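Local structure of Sodium/calcium exchanger membrane region domain-containing protein (Archaeoglobus fulgidus, 4KPP) at residues L110-G115 against S342-L347; S117-I122 against I260-F265. The protein probably exchanges calcium ions for protons across the membrane, as a member of the sodium/calcium exchanger family of transporters. All blocks are in the same frame, centred on the assembly; numbering follows the deposited sequence.

Contact 1. Residues L110-G115 against S342-L347; sequences LLIGIG and SALFLL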
# COMPACT_ATOMS: atom_id res chain seq x y z
N LEU A 110 -8.49 -3.15 -0.01
CA LEU A 110 -8.61 -2.73 -1.40
C LEU A 110 -7.44 -3.27 -2.21
O LEU A 110 -7.60 -3.65 -3.37
CB LEU A 110 -8.63 -1.20 -1.49
CG LEU A 110 -8.85 -0.60 -2.88
CD1 LEU A 110 -10.34 -0.39 -3.15
CD2 LEU A 110 -8.07 0.70 -3.03
N LEU A 111 -6.27 -3.30 -1.59
CA LEU A 111 -5.05 -3.74 -2.25
C LEU A 111 -5.17 -5.20 -2.68
O LEU A 111 -4.80 -5.58 -3.79
CB LEU A 111 -3.87 -3.59 -1.31
CG LEU A 111 -2.49 -3.22 -1.85
CD1 LEU A 111 -1.43 -3.85 -0.96
CD2 LEU A 111 -2.28 -3.61 -3.32
N ILE A 112 -5.69 -6.03 -1.78
CA ILE A 112 -5.85 -7.45 -2.07
C ILE A 112 -7.13 -7.71 -2.86
O ILE A 112 -7.10 -8.36 -3.90
CB ILE A 112 -5.84 -8.29 -0.79
CG1 ILE A 112 -4.49 -8.16 -0.09
CG2 ILE A 112 -6.16 -9.76 -1.10
CD1 ILE A 112 -4.40 -8.91 1.21
N GLY A 113 -8.24 -7.19 -2.36
CA GLY A 113 -9.54 -7.41 -2.97
C GLY A 113 -9.65 -6.89 -4.39
O GLY A 113 -10.24 -7.54 -5.25
N ILE A 114 -9.08 -5.72 -4.64
CA ILE A 114 -9.11 -5.11 -5.96
C ILE A 114 -7.78 -5.27 -6.69
O ILE A 114 -7.73 -5.87 -7.76
CB ILE A 114 -9.49 -3.61 -5.89
CG1 ILE A 114 -10.91 -3.45 -5.35
CG2 ILE A 114 -9.34 -2.95 -7.25
CD1 ILE A 114 -11.98 -4.10 -6.22
N GLY A 115 -6.71 -4.75 -6.10
CA GLY A 115 -5.39 -4.77 -6.72
C GLY A 115 -4.88 -6.13 -7.16
O GLY A 115 -4.63 -6.33 -8.35
N SER A 342 -10.68 -14.69 -8.25
CA SER A 342 -12.10 -14.37 -8.26
C SER A 342 -12.67 -14.42 -6.85
O SER A 342 -13.55 -13.63 -6.50
CB SER A 342 -12.88 -15.32 -9.19
OG SER A 342 -12.83 -16.65 -8.73
N ALA A 343 -12.16 -15.34 -6.03
CA ALA A 343 -12.57 -15.44 -4.63
C ALA A 343 -12.18 -14.17 -3.87
O ALA A 343 -12.98 -13.62 -3.11
CB ALA A 343 -11.96 -16.66 -3.98
N LEU A 344 -10.95 -13.70 -4.09
CA LEU A 344 -10.49 -12.45 -3.49
C LEU A 344 -11.37 -11.27 -3.89
O LEU A 344 -11.69 -10.42 -3.06
CB LEU A 344 -9.04 -12.17 -3.87
CG LEU A 344 -7.96 -13.06 -3.25
CD1 LEU A 344 -6.57 -12.65 -3.72
CD2 LEU A 344 -8.05 -13.02 -1.73
N PHE A 345 -11.77 -11.24 -5.15
CA PHE A 345 -12.62 -10.16 -5.65
C PHE A 345 -14.03 -10.20 -5.07
O PHE A 345 -14.49 -9.23 -4.48
CB PHE A 345 -12.69 -10.19 -7.18
CG PHE A 345 -13.53 -9.09 -7.77
CD1 PHE A 345 -13.04 -7.81 -7.89
CD2 PHE A 345 -14.83 -9.35 -8.19
CE1 PHE A 345 -13.81 -6.80 -8.43
CE2 PHE A 345 -15.61 -8.35 -8.73
CZ PHE A 345 -15.10 -7.07 -8.85
N LEU A 346 -14.70 -11.34 -5.23
CA LEU A 346 -16.08 -11.50 -4.77
C LEU A 346 -16.24 -11.29 -3.26
O LEU A 346 -17.10 -10.52 -2.83
CB LEU A 346 -16.63 -12.87 -5.17
CG LEU A 346 -16.75 -13.13 -6.68
CD1 LEU A 346 -17.33 -14.51 -6.94
CD2 LEU A 346 -17.59 -12.05 -7.34
N LEU A 347 -15.42 -11.96 -2.47
CA LEU A 347 -15.50 -11.86 -1.02
C LEU A 347 -15.29 -10.42 -0.53
O LEU A 347 -15.80 -10.03 0.52
CB LEU A 347 -14.51 -12.81 -0.35
CG LEU A 347 -14.87 -14.29 -0.43
CD1 LEU A 347 -13.76 -15.16 0.14
CD2 LEU A 347 -16.18 -14.55 0.31
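G113 O has two partners, one across the contact and one in its own helix. Across the contact, F345 CA lies 3.6 Å from G113 O and points its hydrogen at it, with an angle of 153° at the hydrogen. This is a CA-H...O contact, weaker than a normal hydrogen bond. The same oxygen is hydrogen-bonded to S117 OG, one turn further along its own helix. No conventional hydrogen bond joins the two segments.

The backbones come close at G113: G113 CA lies 3.7 Å from L344 O. The CA atoms of G113 and F345 are 4.9 Å apart, and the axes of the short helical segments pass at 7.8 Å. They meet steeply, at 115° between their N-to-C directions.

Apolar side chains flank this backbone meeting. On one flank I112 CG2 touches both methyls of L344, CD2 at 3.8 Å and CD1 at 3.9 Å. On the other, I114 CD1 rests 3.9 Å from F345 CE1. The CB of I114 points away from segment 342-347, but a chi2 of -61° turns CD1 back to the F345 ring.

The helix carrying G113 is widened here: L110 O accepts from both I114 N and G115 N, which gives a pi-type turn at 111-115.

L344 ties the contact to the calcium site, since its side chain touches I330, one of the residues that bind the ion, and the nearest atom of its side chain is about 9 Å from the bound calcium. Helix 96-127 crosses helix 338-353, while helix 311-331 packs against both I112 and L344, helix 271-285 against I112, and helix 357-377 against L347.

Contact 2. Residues S117-I122 against I260-F265; sequences SLVAFI and IVAIYF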
# COMPACT_ATOMS: atom_id res chain seq x y z
N SER A 117 -6.42 -8.96 -7.41
CA SER A 117 -7.36 -9.65 -8.29
C SER A 117 -7.36 -9.05 -9.70
O SER A 117 -7.29 -9.77 -10.69
CB SER A 117 -8.78 -9.62 -7.71
OG SER A 117 -9.30 -8.30 -7.74
N LEU A 118 -7.43 -7.72 -9.77
CA LEU A 118 -7.44 -7.00 -11.04
C LEU A 118 -6.18 -7.32 -11.85
O LEU A 118 -6.27 -7.75 -13.00
CB LEU A 118 -7.53 -5.49 -10.79
CG LEU A 118 -7.98 -4.51 -11.88
CD1 LEU A 118 -6.93 -3.42 -12.08
CD2 LEU A 118 -8.34 -5.18 -13.20
N VAL A 119 -5.03 -7.12 -11.23
CA VAL A 119 -3.75 -7.37 -11.88
C VAL A 119 -3.64 -8.82 -12.36
O VAL A 119 -3.16 -9.08 -13.47
CB VAL A 119 -2.57 -7.01 -10.96
CG1 VAL A 119 -1.25 -7.49 -11.55
CG2 VAL A 119 -2.53 -5.51 -10.73
N ALA A 120 -4.11 -9.75 -11.54
CA ALA A 120 -4.11 -11.16 -11.92
C ALA A 120 -5.01 -11.42 -13.12
O ALA A 120 -4.63 -12.15 -14.04
CB ALA A 120 -4.53 -12.04 -10.74
N PHE A 121 -6.20 -10.82 -13.12
CA PHE A 121 -7.15 -10.98 -14.23
C PHE A 121 -6.60 -10.44 -15.55
O PHE A 121 -6.78 -11.05 -16.60
CB PHE A 121 -8.48 -10.30 -13.91
CG PHE A 121 -9.40 -11.14 -13.07
CD1 PHE A 121 -9.47 -12.51 -13.26
CD2 PHE A 121 -10.18 -10.56 -12.08
CE1 PHE A 121 -10.31 -13.29 -12.48
CE2 PHE A 121 -11.02 -11.33 -11.30
CZ PHE A 121 -11.09 -12.70 -11.50
N ILE A 122 -5.95 -9.28 -15.49
CA ILE A 122 -5.36 -8.68 -16.68
C ILE A 122 -4.22 -9.54 -17.19
O ILE A 122 -4.05 -9.73 -18.40
CB ILE A 122 -4.87 -7.25 -16.40
CG1 ILE A 122 -6.06 -6.35 -16.04
CG2 ILE A 122 -4.12 -6.69 -17.60
CD1 ILE A 122 -5.67 -4.91 -15.77
N ILE A 260 -1.54 1.35 -11.52
CA ILE A 260 -1.23 1.70 -12.90
C ILE A 260 0.15 1.19 -13.33
O ILE A 260 0.31 0.67 -14.44
CB ILE A 260 -1.33 3.22 -13.13
CG1 ILE A 260 -2.78 3.68 -12.96
CG2 ILE A 260 -0.82 3.60 -14.51
CD1 ILE A 260 -2.95 5.19 -13.04
N VAL A 261 1.14 1.35 -12.46
CA VAL A 261 2.48 0.87 -12.74
C VAL A 261 2.49 -0.66 -12.83
O VAL A 261 3.19 -1.24 -13.66
CB VAL A 261 3.51 1.37 -11.70
CG1 VAL A 261 4.85 0.66 -11.86
CG2 VAL A 261 3.68 2.88 -11.81
N ALA A 262 1.70 -1.30 -11.97
CA ALA A 262 1.57 -2.75 -11.99
C ALA A 262 0.98 -3.24 -13.32
O ALA A 262 1.48 -4.20 -13.90
CB ALA A 262 0.73 -3.24 -10.82
N ILE A 263 -0.07 -2.57 -13.79
CA ILE A 263 -0.70 -2.93 -15.06
C ILE A 263 0.27 -2.74 -16.22
O ILE A 263 0.31 -3.56 -17.14
CB ILE A 263 -1.97 -2.09 -15.34
CG1 ILE A 263 -2.94 -2.15 -14.16
CG2 ILE A 263 -2.64 -2.55 -16.62
CD1 ILE A 263 -3.18 -3.54 -13.64
N TYR A 264 1.04 -1.66 -16.18
CA TYR A 264 2.02 -1.36 -17.22
C TYR A 264 3.05 -2.48 -17.36
O TYR A 264 3.38 -2.90 -18.47
CB TYR A 264 2.72 -0.03 -16.93
CG TYR A 264 3.94 0.24 -17.79
CD1 TYR A 264 3.81 0.77 -19.07
CD2 TYR A 264 5.22 -0.01 -17.31
CE1 TYR A 264 4.92 1.02 -19.85
CE2 TYR A 264 6.33 0.24 -18.09
CZ TYR A 264 6.18 0.76 -19.36
OH TYR A 264 7.29 1.01 -20.13
N PHE A 265 3.55 -2.96 -16.22
CA PHE A 265 4.55 -4.02 -16.20
C PHE A 265 3.98 -5.37 -16.63
O PHE A 265 4.70 -6.22 -17.13
CB PHE A 265 5.19 -4.13 -14.82
CG PHE A 265 6.34 -3.19 -14.61
CD1 PHE A 265 7.20 -2.88 -15.66
CD2 PHE A 265 6.58 -2.61 -13.38
CE1 PHE A 265 8.27 -2.02 -15.48
CE2 PHE A 265 7.64 -1.75 -13.19
CZ PHE A 265 8.49 -1.45 -14.24
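Two helices of the sodium/calcium exchanger fold, 96-127 and 242-267, both predicted to span the membrane, run side by side here, with L118, V119 and I122 of the first facing A262 and I263 of the second. Their short segments point the same way, 18° apart, and their axes come within 10.0 Å. The backbones do not touch. Side chains alone bridge the gap, and all of them are apolar. V119 and I263 are level with each other, with their CA atoms 6.3 Å apart.

I263 has the largest share of the contact. Its CB does not aim directly at the other helix. With chi2 at -47°, the terminal CD1 is swung across and ends among three side chains. I263 CD1 lies 3.6 Å from V119 CG2 and equally far from I122 CD1, while L118 CD1 is looser, at 4.1 Å from I263 CD1. The side chains of L118 and I122 each cross that of I263 at about a right angle.

Nothing here belongs to the calcium site. The contact joins the two helices by van der Waals packing alone. Helix 271-285 borders it, touching V119 through S274, M275 and L278, and S274 OG is hydrogen-bonded to A262 O. V119 CG2 also serves two partners: besides I263 CD1, it meets the methyl of A262, with V119 CG2 and A262 CB 4.0 Å apart.

Both contacts use helix 96-127, and their centres are 13 Å apart. The order along the chain is 110-115, 117-122, 260-265, 342-347, so contact 2 pairs segments that fall between those of contact 1. Successive turns of one helix therefore meet helix 338-353, steeply, and helix 242-267, almost in parallel. The contacts also touch each other: F345 CD1 is 3.8 Å from S117 OG, and S342 CA is 3.8 Å from F121 CZ. Contact 1 lies near the calcium site, through L344 packing on I330, while contact 2 lies away from it. Helix 96-127 is thus a direct physical link between helix 338-353, which carries the calcium ligand E340, and helix 242-267.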